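Long-range contacts in nucleoside hydrolase, putative (PDB 3FZ0), which belongs to the calcium-binding nucleoside hydrolase family and is built on a mainly parallel, Rossmann-like beta sheet flanked by helices: residues S299-V304 and R333-N338; P160-M165 and C201-V206; T168-G173 and N207-V212; A189-L194 and Y303-L308. The protein carries 2 engineered substitutions. All coordinates share one frame; numbering follows the deposited sequence.

Contact 1: S299-V304 and R333-N338; sequences SFLTYV and RWRNCN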
loop_
_atom_site.group_PDB
_atom_site.type_symbol
_atom_site.label_atom_id
_atom_site.label_comp_id
_atom_site.label_asym_id
_atom_site.label_seq_id
_atom_site.Cartn_x
_atom_site.Cartn_y
_atom_site.Cartn_z
ATOM N N SER B 299 19.880 24.152 -5.384
ATOM C CA SER B 299 19.434 22.764 -5.447
ATOM C C SER B 299 19.941 21.939 -4.260
ATOM O O SER B 299 20.754 22.397 -3.454
ATOM C CB SER B 299 19.826 22.121 -6.780
ATOM O OG SER B 299 21.214 22.072 -6.944
ATOM N N PHE B 300 19.417 20.722 -4.146
ATOM C CA PHE B 300 19.745 19.847 -3.043
ATOM C C PHE B 300 19.932 18.409 -3.540
ATOM O O PHE B 300 18.972 17.744 -3.963
ATOM C CB PHE B 300 18.695 19.937 -1.922
ATOM C CG PHE B 300 19.052 19.121 -0.705
ATOM C CD1 PHE B 300 20.199 19.426 0.043
ATOM C CD2 PHE B 300 18.272 18.029 -0.323
ATOM C CE1 PHE B 300 20.570 18.644 1.178
ATOM C CE2 PHE B 300 18.632 17.251 0.811
ATOM C CZ PHE B 300 19.773 17.556 1.560
ATOM N N LEU B 301 21.179 17.955 -3.509
ATOM C CA LEU B 301 21.519 16.610 -3.956
ATOM C C LEU B 301 21.304 15.608 -2.825
ATOM O O LEU B 301 21.942 15.697 -1.767
ATOM C CB LEU B 301 22.965 16.582 -4.475
ATOM C CG LEU B 301 23.609 15.236 -4.894
ATOM C CD1 LEU B 301 22.778 14.490 -5.947
ATOM C CD2 LEU B 301 25.069 15.390 -5.370
ATOM N N THR B 302 20.409 14.648 -3.039
ATOM C CA THR B 302 20.137 13.636 -2.003
ATOM C C THR B 302 19.510 12.398 -2.633
ATOM O O THR B 302 19.507 12.292 -3.857
ATOM C CB THR B 302 19.217 14.199 -0.898
ATOM O OG1 THR B 302 19.029 13.208 0.116
ATOM C CG2 THR B 302 17.862 14.615 -1.490
ATOM N N TYR B 303 18.965 11.497 -1.805
ATOM C CA TYR B 303 18.206 10.340 -2.281
ATOM C C TYR B 303 16.722 10.667 -2.445
ATOM O O TYR B 303 16.080 11.167 -1.515
ATOM C CB TYR B 303 18.346 9.156 -1.332
ATOM C CG TYR B 303 17.538 7.953 -1.764
ATOM C CD1 TYR B 303 17.989 7.116 -2.815
ATOM C CD2 TYR B 303 16.328 7.633 -1.126
ATOM C CE1 TYR B 303 17.255 6.008 -3.224
ATOM C CE2 TYR B 303 15.582 6.521 -1.524
ATOM C CZ TYR B 303 16.051 5.722 -2.579
ATOM O OH TYR B 303 15.323 4.626 -2.972
ATOM N N VAL B 304 16.202 10.367 -3.634
ATOM C CA VAL B 304 14.821 10.568 -3.989
ATOM C C VAL B 304 14.258 9.289 -4.609
ATOM O O VAL B 304 14.956 8.564 -5.343
ATOM C CB VAL B 304 14.711 11.754 -4.977
ATOM C CG1 VAL B 304 13.299 11.940 -5.510
ATOM C CG2 VAL B 304 15.187 13.018 -4.295
ATOM N N ARG B 333 20.627 3.414 0.260
ATOM C CA ARG B 333 20.446 4.678 -0.472
ATOM C C ARG B 333 21.785 5.249 -0.915
ATOM O O ARG B 333 22.844 4.845 -0.426
ATOM C CB ARG B 333 19.672 5.712 0.356
ATOM C CG ARG B 333 18.324 5.211 0.788
ATOM C CD ARG B 333 17.625 6.218 1.636
ATOM N NE ARG B 333 16.361 5.716 2.138
ATOM C CZ ARG B 333 15.697 6.279 3.133
ATOM N NH1 ARG B 333 16.181 7.378 3.711
ATOM N NH2 ARG B 333 14.555 5.737 3.564
ATOM N N TRP B 334 21.715 6.176 -1.861
ATOM C CA TRP B 334 22.862 6.945 -2.355
ATOM C C TRP B 334 22.283 8.237 -2.903
ATOM O O TRP B 334 21.066 8.330 -3.071
ATOM C CB TRP B 334 23.648 6.161 -3.406
ATOM C CG TRP B 334 23.055 6.157 -4.777
ATOM C CD1 TRP B 334 23.467 6.903 -5.834
ATOM C CD2 TRP B 334 21.951 5.359 -5.256
ATOM N NE1 TRP B 334 22.697 6.634 -6.936
ATOM C CE2 TRP B 334 21.760 5.692 -6.617
ATOM C CE3 TRP B 334 21.116 4.384 -4.669
ATOM C CZ2 TRP B 334 20.773 5.101 -7.410
ATOM C CZ3 TRP B 334 20.123 3.781 -5.473
ATOM C CH2 TRP B 334 19.967 4.151 -6.826
ATOM N N ARG B 335 23.120 9.243 -3.147
ATOM C CA ARG B 335 22.625 10.535 -3.655
ATOM C C ARG B 335 22.370 10.460 -5.160
ATOM O O ARG B 335 23.256 10.760 -5.986
ATOM C CB ARG B 335 23.598 11.662 -3.318
ATOM C CG ARG B 335 23.571 12.029 -1.898
ATOM C CD ARG B 335 24.500 13.157 -1.514
ATOM N NE ARG B 335 24.752 13.066 -0.067
ATOM C CZ ARG B 335 23.931 13.517 0.883
ATOM N NH1 ARG B 335 22.793 14.135 0.548
ATOM N NH2 ARG B 335 24.257 13.363 2.176
ATOM N N ASN B 336 21.153 10.056 -5.510
ATOM C CA ASN B 336 20.799 9.762 -6.889
ATOM C C ASN B 336 20.077 10.860 -7.615
ATOM O O ASN B 336 19.826 10.725 -8.812
ATOM C CB ASN B 336 19.934 8.503 -6.956
ATOM C CG ASN B 336 18.564 8.689 -6.302
ATOM O OD1 ASN B 336 18.375 9.558 -5.467
ATOM N ND2 ASN B 336 17.617 7.836 -6.663
ATOM N N CYS B 337 19.726 11.930 -6.913
ATOM C CA CYS B 337 18.866 12.951 -7.504
ATOM C C CYS B 337 19.168 14.373 -7.021
ATOM O O CYS B 337 19.314 14.608 -5.824
ATOM C CB CYS B 337 17.421 12.588 -7.229
ATOM S SG CYS B 337 16.203 13.800 -7.776
ATOM N N ASN B 338 19.283 15.305 -7.961
ATOM C CA ASN B 338 19.468 16.719 -7.646
ATOM C C ASN B 338 18.124 17.428 -7.719
ATOM O O ASN B 338 17.558 17.585 -8.792
ATOM C CB ASN B 338 20.484 17.356 -8.587
ATOM C CG ASN B 338 20.998 18.717 -8.090
ATOM O OD1 ASN B 338 21.120 18.956 -6.884
ATOM N ND2 ASN B 338 21.303 19.611 -9.034
HETATM O O HOH W 1 22.833 20.340 -5.560
#

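Contact 2: P160-M165 and C201-V206; sequences PGIVIM and CPVQLV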
loop_
_atom_site.group_PDB
_atom_site.type_symbol
_atom_site.label_atom_id
_atom_site.label_comp_id
_atom_site.label_asym_id
_atom_site.label_seq_id
_atom_site.Cartn_x
_atom_site.Cartn_y
_atom_site.Cartn_z
ATOM N N PRO B 160 24.588 16.965 -16.833
ATOM C CA PRO B 160 23.518 16.002 -16.619
ATOM C C PRO B 160 23.049 15.362 -17.901
ATOM O O PRO B 160 22.755 16.060 -18.864
ATOM C CB PRO B 160 22.381 16.870 -16.064
ATOM C CG PRO B 160 23.074 17.998 -15.395
ATOM C CD PRO B 160 24.205 18.298 -16.334
ATOM N N GLY B 161 22.980 14.036 -17.894
ATOM C CA GLY B 161 22.424 13.254 -18.994
ATOM C C GLY B 161 20.906 13.218 -19.047
ATOM O O GLY B 161 20.308 13.010 -20.113
ATOM N N ILE B 162 20.265 13.386 -17.902
ATOM C CA ILE B 162 18.805 13.369 -17.886
ATOM C C ILE B 162 18.231 14.473 -17.006
ATOM O O ILE B 162 18.628 14.690 -15.867
ATOM C CB ILE B 162 18.213 11.923 -17.583
ATOM C CG1 ILE B 162 16.675 11.909 -17.661
ATOM C CG2 ILE B 162 18.748 11.357 -16.260
ATOM C CD1 ILE B 162 16.050 10.499 -17.676
ATOM N N VAL B 163 17.323 15.223 -17.589
ATOM C CA VAL B 163 16.574 16.238 -16.850
ATOM C C VAL B 163 15.102 15.934 -17.032
ATOM O O VAL B 163 14.653 15.705 -18.138
ATOM C CB VAL B 163 16.912 17.633 -17.343
ATOM C CG1 VAL B 163 16.275 18.644 -16.469
ATOM C CG2 VAL B 163 18.412 17.824 -17.361
ATOM N N ILE B 164 14.369 15.869 -15.934
ATOM C CA ILE B 164 12.943 15.486 -15.996
ATOM C C ILE B 164 12.007 16.543 -15.404
ATOM O O ILE B 164 12.285 17.130 -14.338
ATOM C CB ILE B 164 12.704 14.093 -15.339
ATOM C CG1 ILE B 164 12.999 14.110 -13.824
ATOM C CG2 ILE B 164 13.531 13.029 -16.069
ATOM C CD1 ILE B 164 12.641 12.818 -13.100
ATOM N N MET B 165 10.908 16.826 -16.090
ATOM C CA MET B 165 9.874 17.654 -15.429
ATOM C C MET B 165 8.924 16.695 -14.731
ATOM O O MET B 165 8.137 16.017 -15.370
ATOM C CB MET B 165 9.136 18.605 -16.396
ATOM C CG MET B 165 8.365 19.668 -15.657
ATOM S SD MET B 165 6.902 19.004 -14.833
ATOM C CE MET B 165 6.976 19.803 -13.231
ATOM N N CYS B 201 25.643 11.492 -14.153
ATOM C CA CYS B 201 25.280 12.533 -13.212
ATOM C C CYS B 201 23.924 12.210 -12.640
ATOM O O CYS B 201 23.068 11.677 -13.352
ATOM C CB CYS B 201 25.132 13.897 -13.902
ATOM S SG CYS B 201 26.589 14.925 -13.920
ATOM N N PRO B 202 23.686 12.589 -11.371
ATOM C CA PRO B 202 22.349 12.393 -10.792
ATOM C C PRO B 202 21.267 12.985 -11.686
ATOM O O PRO B 202 21.497 14.016 -12.320
ATOM C CB PRO B 202 22.406 13.205 -9.494
ATOM C CG PRO B 202 23.880 13.252 -9.161
ATOM C CD PRO B 202 24.625 13.237 -10.435
ATOM N N VAL B 203 20.109 12.327 -11.721
ATOM C CA VAL B 203 18.893 12.839 -12.368
ATOM C C VAL B 203 18.623 14.241 -11.817
ATOM O O VAL B 203 18.693 14.439 -10.598
ATOM C CB VAL B 203 17.679 11.922 -12.028
ATOM C CG1 VAL B 203 16.370 12.449 -12.658
ATOM C CG2 VAL B 203 17.952 10.453 -12.405
ATOM N N GLN B 204 18.349 15.211 -12.690
ATOM C CA GLN B 204 17.911 16.551 -12.262
ATOM C C GLN B 204 16.393 16.609 -12.215
ATOM O O GLN B 204 15.714 16.426 -13.243
ATOM C CB GLN B 204 18.431 17.634 -13.207
ATOM C CG GLN B 204 19.930 17.534 -13.489
ATOM C CD GLN B 204 20.774 17.804 -12.272
ATOM O OE1 GLN B 204 20.721 18.899 -11.716
ATOM N NE2 GLN B 204 21.555 16.802 -11.832
ATOM N N LEU B 205 15.852 16.851 -11.025
ATOM C CA LEU B 205 14.402 16.826 -10.835
ATOM C C LEU B 205 13.830 18.232 -10.915
ATOM O O LEU B 205 13.862 18.997 -9.940
ATOM C CB LEU B 205 14.030 16.143 -9.508
ATOM C CG LEU B 205 12.550 15.876 -9.207
ATOM C CD1 LEU B 205 11.942 14.594 -9.853
ATOM C CD2 LEU B 205 12.320 15.874 -7.668
ATOM N N VAL B 206 13.302 18.591 -12.074
ATOM C CA VAL B 206 12.638 19.881 -12.208
ATOM C C VAL B 206 11.169 19.705 -11.782
ATOM O O VAL B 206 10.297 19.267 -12.563
ATOM C CB VAL B 206 12.842 20.461 -13.596
ATOM C CG1 VAL B 206 12.223 21.888 -13.705
ATOM C CG2 VAL B 206 14.373 20.456 -13.931
#

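Contact 3: T168-G173 and N207-V212; sequences TSESKG and NWEVTV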
loop_
_atom_site.group_PDB
_atom_site.type_symbol
_atom_site.label_atom_id
_atom_site.label_comp_id
_atom_site.label_asym_id
_atom_site.label_seq_id
_atom_site.Cartn_x
_atom_site.Cartn_y
_atom_site.Cartn_z
ATOM N N THR B 168 7.431 16.696 -6.960
ATOM C CA THR B 168 7.326 17.884 -6.123
ATOM C C THR B 168 8.570 17.965 -5.216
ATOM O O THR B 168 9.325 16.968 -5.071
ATOM C CB THR B 168 6.082 17.812 -5.226
ATOM O OG1 THR B 168 6.348 16.889 -4.156
ATOM C CG2 THR B 168 4.859 17.355 -6.020
ATOM N N SER B 169 8.796 19.132 -4.624
ATOM C CA SER B 169 9.798 19.254 -3.597
ATOM C C SER B 169 9.174 19.459 -2.223
ATOM O O SER B 169 9.866 19.472 -1.225
ATOM C CB SER B 169 10.791 20.368 -3.909
ATOM O OG SER B 169 10.124 21.581 -4.107
ATOM N N GLU B 170 7.859 19.602 -2.171
ATOM C CA GLU B 170 7.161 20.009 -0.943
ATOM C C GLU B 170 5.836 19.268 -0.834
ATOM O O GLU B 170 4.993 19.619 -0.030
ATOM C CB GLU B 170 6.885 21.532 -0.951
ATOM C CG GLU B 170 8.116 22.448 -0.855
ATOM C CD GLU B 170 7.762 23.931 -0.906
ATOM O OE1 GLU B 170 6.669 24.306 -0.430
ATOM O OE2 GLU B 170 8.559 24.734 -1.439
ATOM N N SER B 171 5.673 18.261 -1.679
ATOM C CA SER B 171 4.410 17.561 -1.902
ATOM C C SER B 171 3.135 18.428 -1.967
ATOM O O SER B 171 2.088 18.032 -1.464
ATOM C CB SER B 171 4.274 16.355 -0.949
ATOM O OG SER B 171 4.115 16.805 0.379
ATOM N N LYS B 172 3.244 19.602 -2.600
ATOM C CA LYS B 172 2.083 20.280 -3.132
ATOM C C LYS B 172 1.679 19.617 -4.439
ATOM O O LYS B 172 2.037 20.113 -5.496
ATOM C CB LYS B 172 2.364 21.765 -3.384
ATOM C CG LYS B 172 2.663 22.549 -2.127
ATOM C CD LYS B 172 2.614 24.040 -2.349
ATOM C CE LYS B 172 3.494 24.755 -1.331
ATOM N NZ LYS B 172 2.763 25.035 -0.067
ATOM N N GLY B 173 0.932 18.512 -4.348
ATOM C CA GLY B 173 0.530 17.737 -5.517
ATOM C C GLY B 173 -0.534 18.459 -6.312
ATOM O O GLY B 173 -1.378 19.122 -5.725
ATOM N N ASN B 207 10.932 20.021 -10.510
ATOM C CA ASN B 207 9.673 19.713 -9.849
ATOM C C ASN B 207 8.700 20.861 -9.974
ATOM O O ASN B 207 9.075 21.982 -10.353
ATOM C CB ASN B 207 9.905 19.395 -8.364
ATOM C CG ASN B 207 10.770 20.429 -7.687
ATOM O OD1 ASN B 207 10.292 21.467 -7.234
ATOM N ND2 ASN B 207 12.072 20.177 -7.661
ATOM N N TRP B 208 7.456 20.579 -9.603
ATOM C CA TRP B 208 6.364 21.538 -9.685
ATOM C C TRP B 208 6.652 22.888 -8.997
ATOM O O TRP B 208 6.515 23.950 -9.636
ATOM C CB TRP B 208 5.088 20.892 -9.130
ATOM C CG TRP B 208 3.902 21.811 -8.959
ATOM C CD1 TRP B 208 3.291 22.129 -7.777
ATOM C CD2 TRP B 208 3.171 22.489 -9.986
ATOM N NE1 TRP B 208 2.240 22.942 -8.005
ATOM C CE2 TRP B 208 2.127 23.191 -9.348
ATOM C CE3 TRP B 208 3.303 22.589 -11.382
ATOM C CZ2 TRP B 208 1.204 24.020 -10.061
ATOM C CZ3 TRP B 208 2.375 23.395 -12.101
ATOM C CH2 TRP B 208 1.349 24.100 -11.435
ATOM N N GLU B 209 7.052 22.857 -7.729
ATOM C CA GLU B 209 7.212 24.092 -6.938
ATOM C C GLU B 209 8.308 24.994 -7.481
ATOM O O GLU B 209 8.151 26.186 -7.539
ATOM C CB GLU B 209 7.448 23.810 -5.449
ATOM C CG GLU B 209 6.267 23.106 -4.745
ATOM C CD GLU B 209 6.336 21.570 -4.809
ATOM O OE1 GLU B 209 6.999 21.043 -5.720
ATOM O OE2 GLU B 209 5.731 20.884 -3.946
ATOM N N VAL B 210 9.404 24.436 -7.953
ATOM C CA VAL B 210 10.412 25.301 -8.534
ATOM C C VAL B 210 9.921 25.938 -9.836
ATOM O O VAL B 210 10.331 27.057 -10.150
ATOM C CB VAL B 210 11.789 24.601 -8.692
ATOM C CG1 VAL B 210 11.801 23.645 -9.880
ATOM C CG2 VAL B 210 12.860 25.638 -8.817
ATOM N N THR B 211 9.032 25.271 -10.570
ATOM C CA THR B 211 8.485 25.894 -11.795
ATOM C C THR B 211 7.435 26.946 -11.451
ATOM O O THR B 211 7.375 27.994 -12.090
ATOM C CB THR B 211 8.010 24.882 -12.860
ATOM O OG1 THR B 211 6.817 24.237 -12.410
ATOM C CG2 THR B 211 9.122 23.818 -13.151
ATOM N N VAL B 212 6.639 26.703 -10.410
ATOM C CA VAL B 212 5.705 27.715 -9.945
ATOM C C VAL B 212 6.460 29.010 -9.551
ATOM O O VAL B 212 5.951 30.144 -9.740
ATOM C CB VAL B 212 4.868 27.200 -8.751
ATOM C CG1 VAL B 212 4.013 28.363 -8.101
ATOM C CG2 VAL B 212 3.984 26.045 -9.200
#

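Contact 4: A189-L194 and Y303-L308; sequences AGVVVL and YVTVEL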
loop_
_atom_site.group_PDB
_atom_site.type_symbol
_atom_site.label_atom_id
_atom_site.label_comp_id
_atom_site.label_asym_id
_atom_site.label_seq_id
_atom_site.Cartn_x
_atom_site.Cartn_y
_atom_site.Cartn_z
ATOM N N ALA B 189 7.343 4.001 -13.597
ATOM C CA ALA B 189 8.368 4.525 -14.496
ATOM C C ALA B 189 9.372 5.417 -13.768
ATOM O O ALA B 189 10.557 5.361 -14.056
ATOM C CB ALA B 189 7.756 5.254 -15.701
ATOM N N GLY B 190 8.884 6.237 -12.839
ATOM C CA GLY B 190 9.727 7.127 -12.053
ATOM C C GLY B 190 10.693 6.384 -11.154
ATOM O O GLY B 190 11.846 6.803 -10.983
ATOM N N VAL B 191 10.233 5.288 -10.566
ATOM C CA VAL B 191 11.107 4.424 -9.779
ATOM C C VAL B 191 12.241 3.867 -10.647
ATOM O O VAL B 191 13.390 3.851 -10.213
ATOM C CB VAL B 191 10.329 3.294 -9.105
ATOM C CG1 VAL B 191 11.286 2.237 -8.576
ATOM C CG2 VAL B 191 9.485 3.849 -8.001
ATOM N N VAL B 192 11.914 3.406 -11.854
ATOM C CA VAL B 192 12.892 2.837 -12.756
ATOM C C VAL B 192 13.960 3.892 -13.077
ATOM O O VAL B 192 15.173 3.611 -13.026
ATOM C CB VAL B 192 12.219 2.282 -14.048
ATOM C CG1 VAL B 192 13.264 1.955 -15.129
ATOM C CG2 VAL B 192 11.369 1.050 -13.719
ATOM N N VAL B 193 13.521 5.113 -13.373
ATOM C CA VAL B 193 14.440 6.192 -13.725
ATOM C C VAL B 193 15.376 6.560 -12.570
ATOM O O VAL B 193 16.588 6.596 -12.757
ATOM C CB VAL B 193 13.694 7.420 -14.297
ATOM C CG1 VAL B 193 14.600 8.619 -14.316
ATOM C CG2 VAL B 193 13.198 7.105 -15.751
ATOM N N LEU B 194 14.809 6.781 -11.381
ATOM C CA LEU B 194 15.573 7.175 -10.189
ATOM C C LEU B 194 16.418 6.050 -9.559
ATOM O O LEU B 194 17.435 6.331 -8.961
ATOM C CB LEU B 194 14.667 7.829 -9.153
ATOM C CG LEU B 194 13.957 9.157 -9.492
ATOM C CD1 LEU B 194 12.776 9.437 -8.542
ATOM C CD2 LEU B 194 14.880 10.358 -9.473
ATOM N N TYR B 303 18.965 11.497 -1.805
ATOM C CA TYR B 303 18.206 10.340 -2.281
ATOM C C TYR B 303 16.722 10.667 -2.445
ATOM O O TYR B 303 16.080 11.167 -1.515
ATOM C CB TYR B 303 18.346 9.156 -1.332
ATOM C CG TYR B 303 17.538 7.953 -1.764
ATOM C CD1 TYR B 303 17.989 7.116 -2.815
ATOM C CD2 TYR B 303 16.328 7.633 -1.126
ATOM C CE1 TYR B 303 17.255 6.008 -3.224
ATOM C CE2 TYR B 303 15.582 6.521 -1.524
ATOM C CZ TYR B 303 16.051 5.722 -2.579
ATOM O OH TYR B 303 15.323 4.626 -2.972
ATOM N N VAL B 304 16.202 10.367 -3.634
ATOM C CA VAL B 304 14.821 10.568 -3.989
ATOM C C VAL B 304 14.258 9.289 -4.609
ATOM O O VAL B 304 14.956 8.564 -5.343
ATOM C CB VAL B 304 14.711 11.754 -4.977
ATOM C CG1 VAL B 304 13.299 11.940 -5.510
ATOM C CG2 VAL B 304 15.187 13.018 -4.295
ATOM N N THR B 305 13.002 8.994 -4.274
ATOM C CA THR B 305 12.253 7.938 -4.953
ATOM C C THR B 305 10.777 8.308 -5.118
ATOM O O THR B 305 10.353 9.342 -4.644
ATOM C CB THR B 305 12.463 6.561 -4.289
ATOM O OG1 THR B 305 12.078 5.547 -5.210
ATOM C CG2 THR B 305 11.667 6.402 -3.021
ATOM N N VAL B 306 10.008 7.485 -5.817
ATOM C CA VAL B 306 8.557 7.696 -5.957
ATOM C C VAL B 306 7.756 6.602 -5.206
ATOM O O VAL B 306 8.048 5.413 -5.328
ATOM C CB VAL B 306 8.166 7.709 -7.452
ATOM C CG1 VAL B 306 6.678 8.049 -7.621
ATOM C CG2 VAL B 306 9.063 8.700 -8.242
ATOM N N GLU B 307 6.787 7.002 -4.389
ATOM C CA GLU B 307 5.846 6.069 -3.724
ATOM C C GLU B 307 4.991 5.326 -4.748
ATOM O O GLU B 307 4.392 5.948 -5.632
ATOM C CB GLU B 307 4.913 6.847 -2.798
ATOM C CG GLU B 307 3.831 5.987 -2.098
ATOM C CD GLU B 307 4.418 4.875 -1.203
ATOM O OE1 GLU B 307 5.191 5.175 -0.280
ATOM O OE2 GLU B 307 4.106 3.689 -1.404
ATOM N N LEU B 308 4.926 4.003 -4.629
ATOM C CA LEU B 308 4.096 3.214 -5.519
ATOM C C LEU B 308 2.809 2.699 -4.880
ATOM O O LEU B 308 1.867 2.349 -5.600
ATOM C CB LEU B 308 4.880 2.007 -6.023
ATOM C CG LEU B 308 6.200 2.230 -6.770
ATOM C CD1 LEU B 308 6.872 0.872 -7.126
ATOM C CD2 LEU B 308 6.019 3.148 -8.010
#

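Contact 1: S299-V304 and R333-N338
N336 grips the backbone of V304 with both ends of its side-chain amide. N336 OD1 accepts from V304 N at 3.0 Å on an in-plane lone pair, and N336 ND2 donates to V304 O at 3.1 Å, so two nearly straight bonds fix the rotation of the amide. Its CG takes the crowded place between backbone N and carbonyl carbon (chi1 66°). Next to it, the extended chain of R333 runs across the ring of Y303, and the CH-pi contact is well centred: R333 CG stands 3.7 Å from the Y303 ring centroid, 12° off the normal. The guanidinium plane of R333 is parallel to that ring (1°), and W334 O lies at the ring's edge. R335 crosses L301 obliquely and brings R335 NH1 within 2.9 Å of L301 O, on a carbonyl lone pair. V304 CB rests 3.6 Å from C337 CB.

Further out, salt bridges hold R333 to D320 and R335 to E325, Q195 bonds the hydroxyl of Y303, and L194 O takes a second bond from N336 ND2. M177 of the second subunit packs on Y303 and R333. Beneath the side chains, T302 N donates to C337 O at 3.0 Å and C337 N to T302 O at 3.1 Å. Because N336 and C337 both face T302, this antiparallel pairing of strands 296-306 and 337-343 carries a classic beta bulge where strand 337-343 starts.

Contact 2: P160-M165 and C201-V206
Q204 O is held by one bond across the pair, but a very straight one: I164 N donates to it at 3.1 Å with an N-H...O angle of 177°, nearly along the C=O axis. Separately, the backbone N of Q204 donates to I162 O at 3.2 Å, so the residue is bonded through both its backbone N and its O. One step on, V206 N donates to I164 O at 2.9 Å, less straight (143°).

This alternation around the bridges V163-Q204, I164-L205 and M165-V206 is a parallel ladder, its strand axes 22° apart. The chain between the strands passes through helices 181-185 and 187-195, so the two neighbours are joined by a beta-alpha-beta crossover in the Rossmann-like sheet of the fold.

On the face carrying I164 and L205, I164 CG1 sits in the crowded position between backbone N and carbonyl carbon; CD1 of I164 thereby lands 3.8 Å from V203 CG1 and equally near L205 CD1. On the other face V163 CG1 meets V206 CG2 at 3.7 Å. Q204 folds back at chi2, laying its CG 3.6 Å from P160 CB, while its NE2 donates to P202 O and its OE1 accepts from N338. M165 bends as well, bringing its CE within 3.4 Å of V206 O. The same side chain touches D283, a calcium ligand.

Contact 3: T168-G173 and N207-V212
The tight part of this contact is the carboxylate of E209, drawn into the turn of 168-173. S169 N donates to E209 OE1 at 2.8 Å, approaching from above the carboxylate plane, whereas K172 N meets E209 OE2 at 3.1 Å nearly along the C-O axis. A weak bond from E170 N also reaches OE2. E209 gets there by a bend at chi2 (89°), with CG anti to its carbonyl carbon. Beside it N207 acts as N-cap of helix 208-212: its OD1 accepts from both V210 N at 3.2 Å and the hydroxyl of S169 (OG to OD1 3.1 Å), each donor standing above the carbonyl plane. N207 ND2 is tied to I340 O of the neighbouring strand.

The outer side is looser. W208 touches the turn through CD1 at 3.3 Å from K172 O, and E170 OE1 lies a long 4.0 Å from K172 NZ. Here the second subunit takes over: its Y322 bonds W208 NE1, its W321 makes a cation-pi contact with K172, and S171 meets S171 of the second subunit.

K172 NZ stays 6.4 Å from E209 OE2, so backbone N-H groups, K172's own among them, and not the lysine ammonium meet the glutamate. With its place in the first helical turn, that grip would be expected to favour an ionised E209, though the nearby E170 carboxylate would work the other way.

Contact 4: A189-L194 and Y303-L308
Two first torsions aim the helix at the strand. L194 has CG anti to its carbonyl carbon (chi1 -63°) and an extended second torsion, which lowers CD1 onto the strand; V191 has CG2 anti to the carbonyl carbon, beside the backbone N, which turns that methyl the same way. L194 CD1 lies 3.8 Å from V306 CG2, the two side chains crossing at about a right angle. L194 CD1 is also 3.9 Å from T305 CA and 4.0 Å from V304 CG1, so it spans three consecutive strand residues. V191 CG2 works further along: it touches L308 CD2 at 3.5 Å and V306 O at 3.4 Å, one methyl touching both a carbonyl oxygen and a leucine branch.

Helix 189-194 runs nearly antiparallel to strand 304-306, at 156°, with axes 7.2 Å apart. Such closeness fits the presence of G190, whose backbone C comes within 4.1 Å of V306 CG2 with no side chain between. The helix belongs to the crossover joining strands 162-165 and 203-206, and here it packs against the antiparallel end of the same sheet, the layering of an alpha/beta fold.

Across these segments the contact is all van der Waals packing. C337 of strand 337-343 also touches L194. At the other end V75 of the third subunit packs on V191 and L308, while the carboxylate of E307 accepts bonds from R311, E312 and T313 of the second subunit.

In the fold
Contacts 2 and 4 are buried, contacts 1 and 3 partly buried. Contacts 1 and 2 sit side by side in the mixed sheet, joined where N338 bonds V203 and Q204: contact 2 is a parallel ladder, contact 1 an antiparallel one edged with arginines and an asparagine. Contact 4 shares Y303 and V304 with contact 1 and is held by van der Waals packing alone; its V193 and L194 also touch contact 2. Contact 3 continues contact 2 beyond the strand ends, exchanging strand pairing for a carboxylate held by backbone N-H groups. Contacts 1, 3 and 4 touch the second subunit; contact 2 meets no other chain.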